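Peroxisomal membrane protein PEX15 (Saccharomyces cerevisiae, PDB 5VXV) docks the Pex1/Pex6 AAA-ATPase, which extracts the receptor Pex5, at the peroxisomal membrane, this chain being part of its probably cytoplasmic region. Local coordinates at residues L21-I30 with L58-I69; S127-R138 with T177-L185. All coordinates share one frame; numbering follows the deposited sequence.

The chain is about three-quarters helix, and the two contacts lie on opposite sides of its centre, with centres about 35 Å apart. Starting from the N terminus, interaction 1 comes first. It closes a loop of 27 residues that includes helix 39-51, and it ties the end of helix 17-27 and the turn after it to helix 60-70. The chain then runs through helices 75-86 and 91-108 before interaction 2 opens on helix 112-136. That contact closes a loop of 38 residues, which holds helix 143-161 and most of helix 168-177, by bringing in helix 181-187. The two loops follow in series, neither nested nor crossed. The nearest atoms of interaction 1 and interaction 2 are about 14 Å apart.

Interaction 1. Residues L21-I30 with L58-I69; sequences LEKMSEVGFI and LGLTLQSEILNI
L62 is the apolar centre, set between L21, E22 and I30. Its CG lies anti to the backbone N (chi1 170°), which turns the two methyls toward segment 21-30. CD2 meets L21 CB at 3.8 Å. CD1 presses on I30 CD1 at 3.4 Å, tighter than usual for two carbons, with the side chains crossing at about a right angle. The other branch of I30, CG2, touches E65 CB and I69 CG1. F45 of helix 39-51 also touches L21, I30 and I69.

The helix segments 21-27 and 60-69 cross at 86°, so each offers a short patch. This is a nearly perpendicular helix pair in an all-helical domain. G28 ends the first helix in a Schellman motif, and the turn brings I30 to E65.

Outward, the chain of E22 bends at chi2 (-72°) and lays its carboxylate against L62, with E22 CD 3.3 Å from L62 CD2. E22 OE2 accepts from G59 N at 3.2 Å, nearly in line with its C-O bond. G59 is the N-cap residue of the second helix. E22 OE1 reaches L62 N through a water. Replacing E22 by an alanine removes the carboxylate, and G59 N would probably lose this acceptor, L62 N its water link and L62 CD2 its cover.

On the next turn, S25 OG donates to E65 OE2 at 2.7 Å, from above the carboxylate plane. One water joins S25 O to E65 OE1, and another joins I30 O to E65 O.

The two acids thus work differently: E65 takes a hydroxyl, whereas E22 takes an amide at a helix start, where the helix dipole would probably help to stabilise its negative charge.

Interaction 2. Residues S127-R138 with T177-L185; sequences SDFIFVYITKMR and TLPKLSPTL
L178 and K180 reach helix 112-136 on two levels. L178, in one of its two conformers, forks at its end. There CD1 packs on I130 CG2 at 3.8 Å and also lies 3.5 Å from the backbone oxygen S127 O, while CD2 rests on F131 CB. I130 CG2 is shared, because L181 CD1 meets it too, at 3.9 Å.

One turn further on, I134 carries the middle of the contact. Its CG1 stands between the backbone N and the carbonyl carbon (chi1 65°), which points CD1 across to K180 CB at 3.8 Å. CG2 faces the methyl of T184.

K180 is extended beyond CG and runs obliquely past the F131 ring, with K180 CD 3.9 Å from F131 CE1. Its ammonium ends near T135, with K180 NZ 3.6 Å from T135 OG1 in one of the two T135 conformers.

A type I turn, L178 to L181, links helix 168-177 to helix 181-187. This junction packs on the long helix 112-136 of an all-helical domain; helix segments 127-136 and 181-185 cross at 48°.

In that same conformer T135 OG1 sits over the centre of the F131 ring and donates to F131 O. T135 N reaches that oxygen from the opposite face of its carbonyl plane. At the far end, a water donates to I134 O at 2.7 Å and also bonds T184 OG1, with a weak bond from R138 NH1. Behind the contact, L149 and I150 of helix 143-161 touch I130, and L174 and C175 of helix 168-177 pack on L181.

Interaction 1. Residues L21-I30 with L58-I69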
loop_
_atom_site.group_PDB
_atom_site.type_symbol
_atom_site.label_atom_id
_atom_site.label_comp_id
_atom_site.label_asym_id
_atom_site.label_seq_id
_atom_site.Cartn_x
_atom_site.Cartn_y
_atom_site.Cartn_z
ATOM N N LEU A 21 -10.012 3.877 -15.498
ATOM C CA LEU A 21 -8.653 3.455 -15.817
ATOM C C LEU A 21 -8.482 3.190 -17.308
ATOM O O LEU A 21 -7.442 3.527 -17.886
ATOM C CB LEU A 21 -8.291 2.214 -15.000
ATOM C CG LEU A 21 -8.040 2.492 -13.515
ATOM C CD1 LEU A 21 -8.060 1.204 -12.711
ATOM C CD2 LEU A 21 -6.716 3.224 -13.321
ATOM N N GLU A 22 -9.483 2.583 -17.951
ATOM C CA GLU A 22 -9.380 2.338 -19.387
ATOM C C GLU A 22 -9.279 3.648 -20.158
ATOM O O GLU A 22 -8.550 3.737 -21.155
ATOM C CB GLU A 22 -10.577 1.520 -19.877
ATOM C CG GLU A 22 -10.632 0.085 -19.357
ATOM C CD GLU A 22 -9.579 -0.817 -19.984
ATOM O OE1 GLU A 22 -8.762 -0.320 -20.789
ATOM O OE2 GLU A 22 -9.570 -2.029 -19.671
ATOM N N LYS A 23 -9.999 4.682 -19.714
ATOM C CA LYS A 23 -9.916 5.977 -20.382
ATOM C C LYS A 23 -8.553 6.623 -20.160
ATOM O O LYS A 23 -7.977 7.206 -21.087
ATOM C CB LYS A 23 -11.032 6.899 -19.890
ATOM C CG LYS A 23 -11.092 8.246 -20.610
ATOM C CD LYS A 23 -11.322 8.076 -22.104
HETATM N N MSE A 24 -8.024 6.539 -18.943
HETATM C CA MSE A 24 -6.697 7.076 -18.661
HETATM C C MSE A 24 -5.674 6.414 -19.578
HETATM O O MSE A 24 -4.775 7.071 -20.101
HETATM C CB MSE A 24 -6.317 6.859 -17.191
HETATM C CG MSE A 24 -7.189 7.620 -16.198
HETATM SE SE MSE A 24 -6.536 7.533 -14.356
HETATM C CE MSE A 24 -5.063 8.803 -14.507
ATOM N N SER A 25 -5.824 5.101 -19.767
ATOM C CA SER A 25 -4.924 4.370 -20.653
ATOM C C SER A 25 -5.114 4.794 -22.102
ATOM O O SER A 25 -4.134 5.008 -22.826
ATOM C CB SER A 25 -5.152 2.867 -20.505
ATOM O OG SER A 25 -4.384 2.139 -21.446
ATOM N N GLU A 26 -6.369 4.923 -22.539
ATOM C CA GLU A 26 -6.653 5.300 -23.921
ATOM C C GLU A 26 -5.998 6.627 -24.280
ATOM O O GLU A 26 -5.479 6.791 -25.390
ATOM C CB GLU A 26 -8.167 5.373 -24.132
ATOM C CG GLU A 26 -8.603 5.791 -25.530
ATOM C CD GLU A 26 -10.085 6.111 -25.604
ATOM N N VAL A 27 -6.017 7.594 -23.355
ATOM C CA VAL A 27 -5.505 8.930 -23.652
ATOM C C VAL A 27 -4.019 9.077 -23.355
ATOM O O VAL A 27 -3.430 10.113 -23.703
ATOM C CB VAL A 27 -6.294 10.009 -22.881
ATOM C CG1 VAL A 27 -7.790 9.863 -23.143
ATOM C CG2 VAL A 27 -6.002 9.951 -21.387
ATOM N N GLY A 28 -3.395 8.087 -22.723
ATOM C CA GLY A 28 -1.966 8.120 -22.482
ATOM C C GLY A 28 -1.542 8.671 -21.140
ATOM O O GLY A 28 -0.372 9.038 -20.984
ATOM N N PHE A 29 -2.443 8.730 -20.158
ATOM C CA PHE A 29 -2.113 9.315 -18.863
ATOM C C PHE A 29 -1.281 8.395 -17.976
ATOM O O PHE A 29 -0.612 8.886 -17.060
ATOM C CB PHE A 29 -3.392 9.689 -18.101
ATOM C CG PHE A 29 -4.062 10.961 -18.571
ATOM C CD1 PHE A 29 -3.356 11.964 -19.218
ATOM C CD2 PHE A 29 -5.415 11.152 -18.340
ATOM C CE1 PHE A 29 -3.992 13.124 -19.628
ATOM C CE2 PHE A 29 -6.053 12.309 -18.751
ATOM C CZ PHE A 29 -5.340 13.295 -19.395
ATOM N N ILE A 30 -1.313 7.085 -18.200
ATOM C CA ILE A 30 -0.638 6.135 -17.294
ATOM C C ILE A 30 0.814 6.084 -17.750
ATOM O O ILE A 30 1.261 5.173 -18.455
ATOM C CB ILE A 30 -1.316 4.763 -17.279
ATOM C CG1 ILE A 30 -2.823 4.924 -17.047
ATOM C CG2 ILE A 30 -0.699 3.890 -16.190
ATOM C CD1 ILE A 30 -3.606 3.631 -17.095
ATOM N N LEU A 58 -8.542 -6.652 -16.436
ATOM C CA LEU A 58 -8.517 -5.486 -17.303
ATOM C C LEU A 58 -7.936 -5.840 -18.670
ATOM O O LEU A 58 -7.338 -6.899 -18.868
ATOM C CB LEU A 58 -7.703 -4.371 -16.648
ATOM C CG LEU A 58 -8.132 -3.998 -15.226
ATOM C CD1 LEU A 58 -7.090 -3.114 -14.561
ATOM C CD2 LEU A 58 -9.490 -3.310 -15.235
ATOM N N GLY A 59 -8.124 -4.931 -19.625
ATOM C CA GLY A 59 -7.536 -5.113 -20.937
ATOM C C GLY A 59 -6.024 -5.208 -20.873
ATOM O O GLY A 59 -5.377 -4.718 -19.948
ATOM N N LEU A 60 -5.452 -5.846 -21.895
ATOM C CA LEU A 60 -4.025 -6.159 -21.863
ATOM C C LEU A 60 -3.174 -4.895 -21.817
ATOM O O LEU A 60 -2.217 -4.814 -21.037
ATOM C CB LEU A 60 -3.648 -7.018 -23.070
ATOM C CG LEU A 60 -4.109 -8.477 -23.005
ATOM N N THR A 61 -3.498 -3.897 -22.643
ATOM C CA THR A 61 -2.713 -2.665 -22.651
ATOM C C THR A 61 -2.788 -1.965 -21.299
ATOM O O THR A 61 -1.762 -1.576 -20.729
ATOM C CB THR A 61 -3.195 -1.738 -23.768
ATOM O OG1 THR A 61 -3.036 -2.388 -25.036
ATOM C CG2 THR A 61 -2.399 -0.434 -23.775
ATOM N N LEU A 62 -4.001 -1.789 -20.772
ATOM C CA LEU A 62 -4.150 -1.175 -19.455
ATOM C C LEU A 62 -3.396 -1.964 -18.395
ATOM O O LEU A 62 -2.720 -1.382 -17.539
ATOM C CB LEU A 62 -5.631 -1.068 -19.091
ATOM C CG LEU A 62 -5.950 -0.663 -17.648
ATOM C CD1 LEU A 62 -5.285 0.660 -17.292
ATOM C CD2 LEU A 62 -7.453 -0.570 -17.437
ATOM N N GLN A 63 -3.499 -3.292 -18.436
ATOM C CA GLN A 63 -2.828 -4.116 -17.440
ATOM C C GLN A 63 -1.317 -3.925 -17.494
ATOM O O GLN A 63 -0.662 -3.805 -16.453
ATOM C CB GLN A 63 -3.196 -5.584 -17.648
ATOM C CG GLN A 63 -2.959 -6.454 -16.426
ATOM C CD GLN A 63 -3.632 -7.812 -16.521
ATOM O OE1 GLN A 63 -3.019 -8.839 -16.230
ATOM N NE2 GLN A 63 -4.902 -7.823 -16.913
ATOM N N SER A 64 -0.746 -3.883 -18.700
ATOM C CA SER A 64 0.697 -3.707 -18.822
ATOM C C SER A 64 1.131 -2.350 -18.282
ATOM O O SER A 64 2.207 -2.226 -17.686
ATOM C CB SER A 64 1.127 -3.865 -20.280
ATOM O OG SER A 64 0.748 -2.737 -21.052
ATOM N N GLU A 65 0.304 -1.321 -18.475
ATOM C CA GLU A 65 0.665 0.016 -18.013
ATOM C C GLU A 65 0.565 0.122 -16.496
ATOM O O GLU A 65 1.409 0.763 -15.858
ATOM C CB GLU A 65 -0.217 1.056 -18.702
ATOM C CG GLU A 65 0.097 1.195 -20.186
ATOM C CD GLU A 65 -0.899 2.056 -20.943
ATOM O OE1 GLU A 65 -0.669 2.294 -22.147
ATOM O OE2 GLU A 65 -1.907 2.492 -20.346
ATOM N N ILE A 66 -0.444 -0.512 -15.897
ATOM C CA ILE A 66 -0.524 -0.572 -14.439
ATOM C C ILE A 66 0.679 -1.321 -13.878
ATOM O O ILE A 66 1.337 -0.860 -12.937
ATOM C CB ILE A 66 -1.848 -1.223 -13.997
ATOM C CG1 ILE A 66 -3.030 -0.336 -14.392
ATOM C CG2 ILE A 66 -1.851 -1.475 -12.486
ATOM C CD1 ILE A 66 -4.388 -0.964 -14.142
ATOM N N LEU A 67 0.984 -2.490 -14.451
ATOM C CA LEU A 67 2.077 -3.307 -13.936
ATOM C C LEU A 67 3.405 -2.564 -13.973
ATOM O O LEU A 67 4.257 -2.773 -13.102
ATOM C CB LEU A 67 2.181 -4.611 -14.730
ATOM C CG LEU A 67 1.082 -5.644 -14.468
ATOM C CD1 LEU A 67 1.212 -6.822 -15.421
ATOM C CD2 LEU A 67 1.124 -6.124 -13.027
ATOM N N ASN A 68 3.602 -1.692 -14.965
ATOM C CA ASN A 68 4.848 -0.939 -15.039
ATOM C C ASN A 68 4.996 0.006 -13.853
ATOM O O ASN A 68 6.120 0.279 -13.415
ATOM C CB ASN A 68 4.910 -0.159 -16.351
ATOM C CG ASN A 68 6.330 0.067 -16.825
ATOM N N ILE A 69 3.883 0.505 -13.314
ATOM C CA ILE A 69 3.959 1.461 -12.214
ATOM C C ILE A 69 4.147 0.763 -10.869
ATOM O O ILE A 69 4.730 1.347 -9.948
ATOM C CB ILE A 69 2.705 2.354 -12.192
ATOM C CG1 ILE A 69 2.514 3.067 -13.536
ATOM C CG2 ILE A 69 2.784 3.373 -11.058
ATOM C CD1 ILE A 69 3.691 3.926 -13.977
HETATM O O HOH W 1 -6.472 -1.923 -22.342
HETATM O O HOH W 2 -2.003 3.706 -23.784
HETATM O O HOH W 3 -1.334 5.423 -20.673
HETATM O O HOH W 4 2.834 2.745 -17.467
#

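Interaction 2. Residues S127-R138 with T177-L185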
loop_
_atom_site.group_PDB
_atom_site.type_symbol
_atom_site.label_atom_id
_atom_site.label_comp_id
_atom_site.label_asym_id
_atom_site.label_seq_id
_atom_site.Cartn_x
_atom_site.Cartn_y
_atom_site.Cartn_z
ATOM N N SER A 127 10.063 -1.532 5.257
ATOM C CA SER A 127 10.725 -1.328 6.542
ATOM C C SER A 127 11.738 -0.192 6.460
ATOM O O SER A 127 11.864 0.600 7.401
ATOM C CB SER A 127 11.387 -2.624 7.019
ATOM O OG SER A 127 12.299 -3.131 6.068
ATOM N N ASP A 128 12.463 -0.085 5.343
ATOM C CA ASP A 128 13.329 1.073 5.146
ATOM C C ASP A 128 12.525 2.367 5.200
ATOM O O ASP A 128 12.959 3.353 5.808
ATOM C CB ASP A 128 14.071 0.977 3.813
ATOM C CG ASP A 128 15.227 -0.010 3.847
ATOM O OD1 ASP A 128 15.682 -0.383 4.951
ATOM O OD2 ASP A 128 15.693 -0.398 2.755
ATOM N N PHE A 129 11.349 2.387 4.567
ATOM C CA PHE A 129 10.565 3.615 4.564
ATOM C C PHE A 129 10.027 3.935 5.950
ATOM O O PHE A 129 9.960 5.107 6.339
ATOM C CB PHE A 129 9.401 3.534 3.583
ATOM C CG PHE A 129 8.477 4.700 3.704
ATOM C CD1 PHE A 129 8.836 5.928 3.179
ATOM C CD2 PHE A 129 7.288 4.594 4.401
ATOM C CE1 PHE A 129 8.016 7.018 3.319
ATOM C CE2 PHE A 129 6.461 5.685 4.543
ATOM C CZ PHE A 129 6.828 6.898 4.004
ATOM N N ILE A 130 9.605 2.914 6.699
ATOM C CA ILE A 130 9.106 3.151 8.051
ATOM C C ILE A 130 10.157 3.879 8.879
ATOM O O ILE A 130 9.843 4.822 9.615
ATOM C CB ILE A 130 8.674 1.824 8.704
ATOM C CG1 ILE A 130 7.416 1.284 8.016
ATOM C CG2 ILE A 130 8.396 2.016 10.194
ATOM C CD1 ILE A 130 7.102 -0.161 8.348
ATOM N N PHE A 131 11.422 3.466 8.767
ATOM C CA PHE A 131 12.483 4.151 9.499
ATOM C C PHE A 131 12.599 5.602 9.053
ATOM O O PHE A 131 12.720 6.512 9.882
ATOM C CB PHE A 131 13.819 3.430 9.312
ATOM C CG PHE A 131 14.980 4.137 9.962
ATOM C CD1 PHE A 131 15.323 3.871 11.275
ATOM C CD2 PHE A 131 15.715 5.081 9.265
ATOM C CE1 PHE A 131 16.378 4.525 11.880
ATOM C CE2 PHE A 131 16.773 5.741 9.867
ATOM C CZ PHE A 131 17.104 5.458 11.177
ATOM N N VAL A 132 12.586 5.836 7.738
ATOM C CA VAL A 132 12.641 7.202 7.225
ATOM C C VAL A 132 11.501 8.026 7.805
ATOM O O VAL A 132 11.697 9.162 8.252
ATOM C CB VAL A 132 12.606 7.202 5.685
ATOM C CG1 VAL A 132 12.435 8.624 5.142
ATOM C CG2 VAL A 132 13.877 6.581 5.124
ATOM N N TYR A 133 10.289 7.466 7.806
ATOM C CA TYR A 133 9.126 8.247 8.208
ATOM C C TYR A 133 9.194 8.625 9.683
ATOM O O TYR A 133 8.998 9.792 10.040
ATOM C CB TYR A 133 7.833 7.486 7.913
ATOM C CG TYR A 133 6.615 8.322 8.236
ATOM C CD1 TYR A 133 6.145 9.272 7.341
ATOM C CD2 TYR A 133 5.963 8.190 9.450
ATOM C CE1 TYR A 133 5.047 10.054 7.640
ATOM C CE2 TYR A 133 4.866 8.966 9.760
ATOM C CZ TYR A 133 4.414 9.899 8.855
ATOM O OH TYR A 133 3.322 10.674 9.169
ATOM N N ILE A 134 9.459 7.654 10.561
ATOM C CA ILE A 134 9.415 7.946 11.991
ATOM C C ILE A 134 10.597 8.803 12.427
ATOM O O ILE A 134 10.548 9.416 13.499
ATOM C CB ILE A 134 9.342 6.653 12.827
ATOM C CG1 ILE A 134 10.618 5.816 12.682
ATOM C CG2 ILE A 134 8.106 5.846 12.431
ATOM C CD1 ILE A 134 10.666 4.605 13.597
ATOM N N THR A 135 11.667 8.841 11.630
ATOM C CA THR A 135 12.800 9.715 11.914
ATOM C C THR A 135 12.543 11.123 11.386
ATOM O O THR A 135 12.585 12.102 12.139
ATOM C CB THR A 135 14.078 9.141 11.287
ATOM O OG1 THR A 135 14.318 7.822 11.792
ATOM C CG2 THR A 135 15.287 10.027 11.591
ATOM N N LYS A 136 12.263 11.234 10.086
ATOM C CA LYS A 136 12.142 12.544 9.452
ATOM C C LYS A 136 10.890 13.293 9.898
ATOM O O LYS A 136 10.872 14.529 9.867
ATOM C CB LYS A 136 12.145 12.384 7.933
ATOM C CG LYS A 136 13.488 11.956 7.362
HETATM N N MSE A 137 9.846 12.581 10.310
HETATM C CA MSE A 137 8.586 13.228 10.670
HETATM C C MSE A 137 8.295 13.174 12.167
HETATM O O MSE A 137 7.173 13.436 12.596
HETATM C CB MSE A 137 7.432 12.597 9.892
HETATM C CG MSE A 137 7.517 12.850 8.393
HETATM SE SE MSE A 137 7.302 14.734 7.918
HETATM C CE MSE A 137 5.354 14.797 7.889
ATOM N N ARG A 138 9.311 12.848 12.963
ATOM C CA ARG A 138 9.196 12.972 14.409
ATOM C C ARG A 138 8.764 14.386 14.772
ATOM O O ARG A 138 9.334 15.360 14.277
ATOM C CB ARG A 138 10.541 12.634 15.059
ATOM C CG ARG A 138 10.518 12.502 16.571
ATOM C CD ARG A 138 11.874 12.031 17.081
ATOM N NE ARG A 138 11.944 11.967 18.538
ATOM C CZ ARG A 138 11.494 10.953 19.271
ATOM N NH1 ARG A 138 10.919 9.906 18.691
ATOM N NH2 ARG A 138 11.612 10.987 20.592
ATOM N N THR A 177 14.095 -5.445 14.286
ATOM C CA THR A 177 14.823 -4.955 13.120
ATOM C C THR A 177 14.852 -3.437 13.060
ATOM O O THR A 177 15.770 -2.866 12.463
ATOM C CB THR A 177 14.200 -5.483 11.825
ATOM O OG1 THR A 177 12.943 -4.835 11.597
ATOM C CG2 THR A 177 13.987 -6.990 11.888
ATOM N N LEU A 178 13.869 -2.781 13.674
ATOM C CA LEU A 178 13.737 -1.324 13.660
ATOM C C LEU A 178 13.621 -0.865 15.105
ATOM O O LEU A 178 12.517 -0.598 15.601
ATOM C CB LEU A 178 12.530 -0.870 12.839
ATOM C CG LEU A 178 12.617 -0.923 11.309
ATOM C CD1 LEU A 178 11.361 -0.311 10.710
ATOM C CD2 LEU A 178 13.856 -0.212 10.779
ATOM N N PRO A 179 14.747 -0.766 15.820
ATOM C CA PRO A 179 14.680 -0.477 17.265
ATOM C C PRO A 179 13.993 0.831 17.618
ATOM O O PRO A 179 13.507 0.963 18.748
ATOM C CB PRO A 179 16.156 -0.467 17.688
ATOM C CG PRO A 179 16.845 -1.301 16.661
ATOM C CD PRO A 179 16.127 -1.025 15.378
ATOM N N LYS A 180 13.939 1.804 16.708
ATOM C CA LYS A 180 13.238 3.051 16.996
ATOM C C LYS A 180 11.724 2.895 17.003
ATOM O O LYS A 180 11.030 3.822 17.435
ATOM C CB LYS A 180 13.608 4.128 15.972
ATOM C CG LYS A 180 14.952 4.802 16.190
ATOM C CD LYS A 180 15.119 5.977 15.234
ATOM C CE LYS A 180 16.504 6.595 15.329
ATOM N NZ LYS A 180 16.615 7.853 14.540
ATOM N N LEU A 181 11.194 1.758 16.549
ATOM C CA LEU A 181 9.771 1.690 16.224
ATOM C C LEU A 181 8.897 1.621 17.473
ATOM O O LEU A 181 7.978 2.428 17.640
ATOM C CB LEU A 181 9.492 0.492 15.315
ATOM C CG LEU A 181 8.058 0.416 14.783
ATOM C CD1 LEU A 181 7.680 1.676 14.007
ATOM C CD2 LEU A 181 7.886 -0.814 13.911
ATOM N N SER A 182 9.141 0.646 18.349
ATOM C CA SER A 182 8.299 0.519 19.535
ATOM C C SER A 182 8.298 1.795 20.368
ATOM O O SER A 182 7.211 2.243 20.768
ATOM C CB SER A 182 8.736 -0.694 20.363
ATOM O OG SER A 182 7.983 -0.784 21.561
ATOM N N PRO A 183 9.441 2.426 20.661
ATOM C CA PRO A 183 9.393 3.714 21.376
ATOM C C PRO A 183 8.493 4.743 20.710
ATOM O O PRO A 183 7.712 5.414 21.397
ATOM C CB PRO A 183 10.863 4.157 21.385
ATOM C CG PRO A 183 11.641 2.903 21.275
ATOM C CD PRO A 183 10.825 1.967 20.438
ATOM N N THR A 184 8.592 4.896 19.388
ATOM C CA THR A 184 7.718 5.827 18.679
ATOM C C THR A 184 6.255 5.435 18.844
ATOM O O THR A 184 5.418 6.260 19.228
ATOM C CB THR A 184 8.097 5.877 17.193
ATOM O OG1 THR A 184 9.358 6.536 17.039
ATOM C CG2 THR A 184 7.041 6.620 16.370
ATOM N N LEU A 185 5.928 4.173 18.558
ATOM C CA LEU A 185 4.529 3.762 18.530
ATOM C C LEU A 185 3.907 3.742 19.922
ATOM O O LEU A 185 2.692 3.936 20.055
ATOM C CB LEU A 185 4.402 2.389 17.866
ATOM C CG LEU A 185 4.891 2.285 16.417
ATOM C CD1 LEU A 185 4.582 0.909 15.851
ATOM C CD2 LEU A 185 4.280 3.367 15.531
HETATM O O HOH W 5 9.159 9.482 15.796
#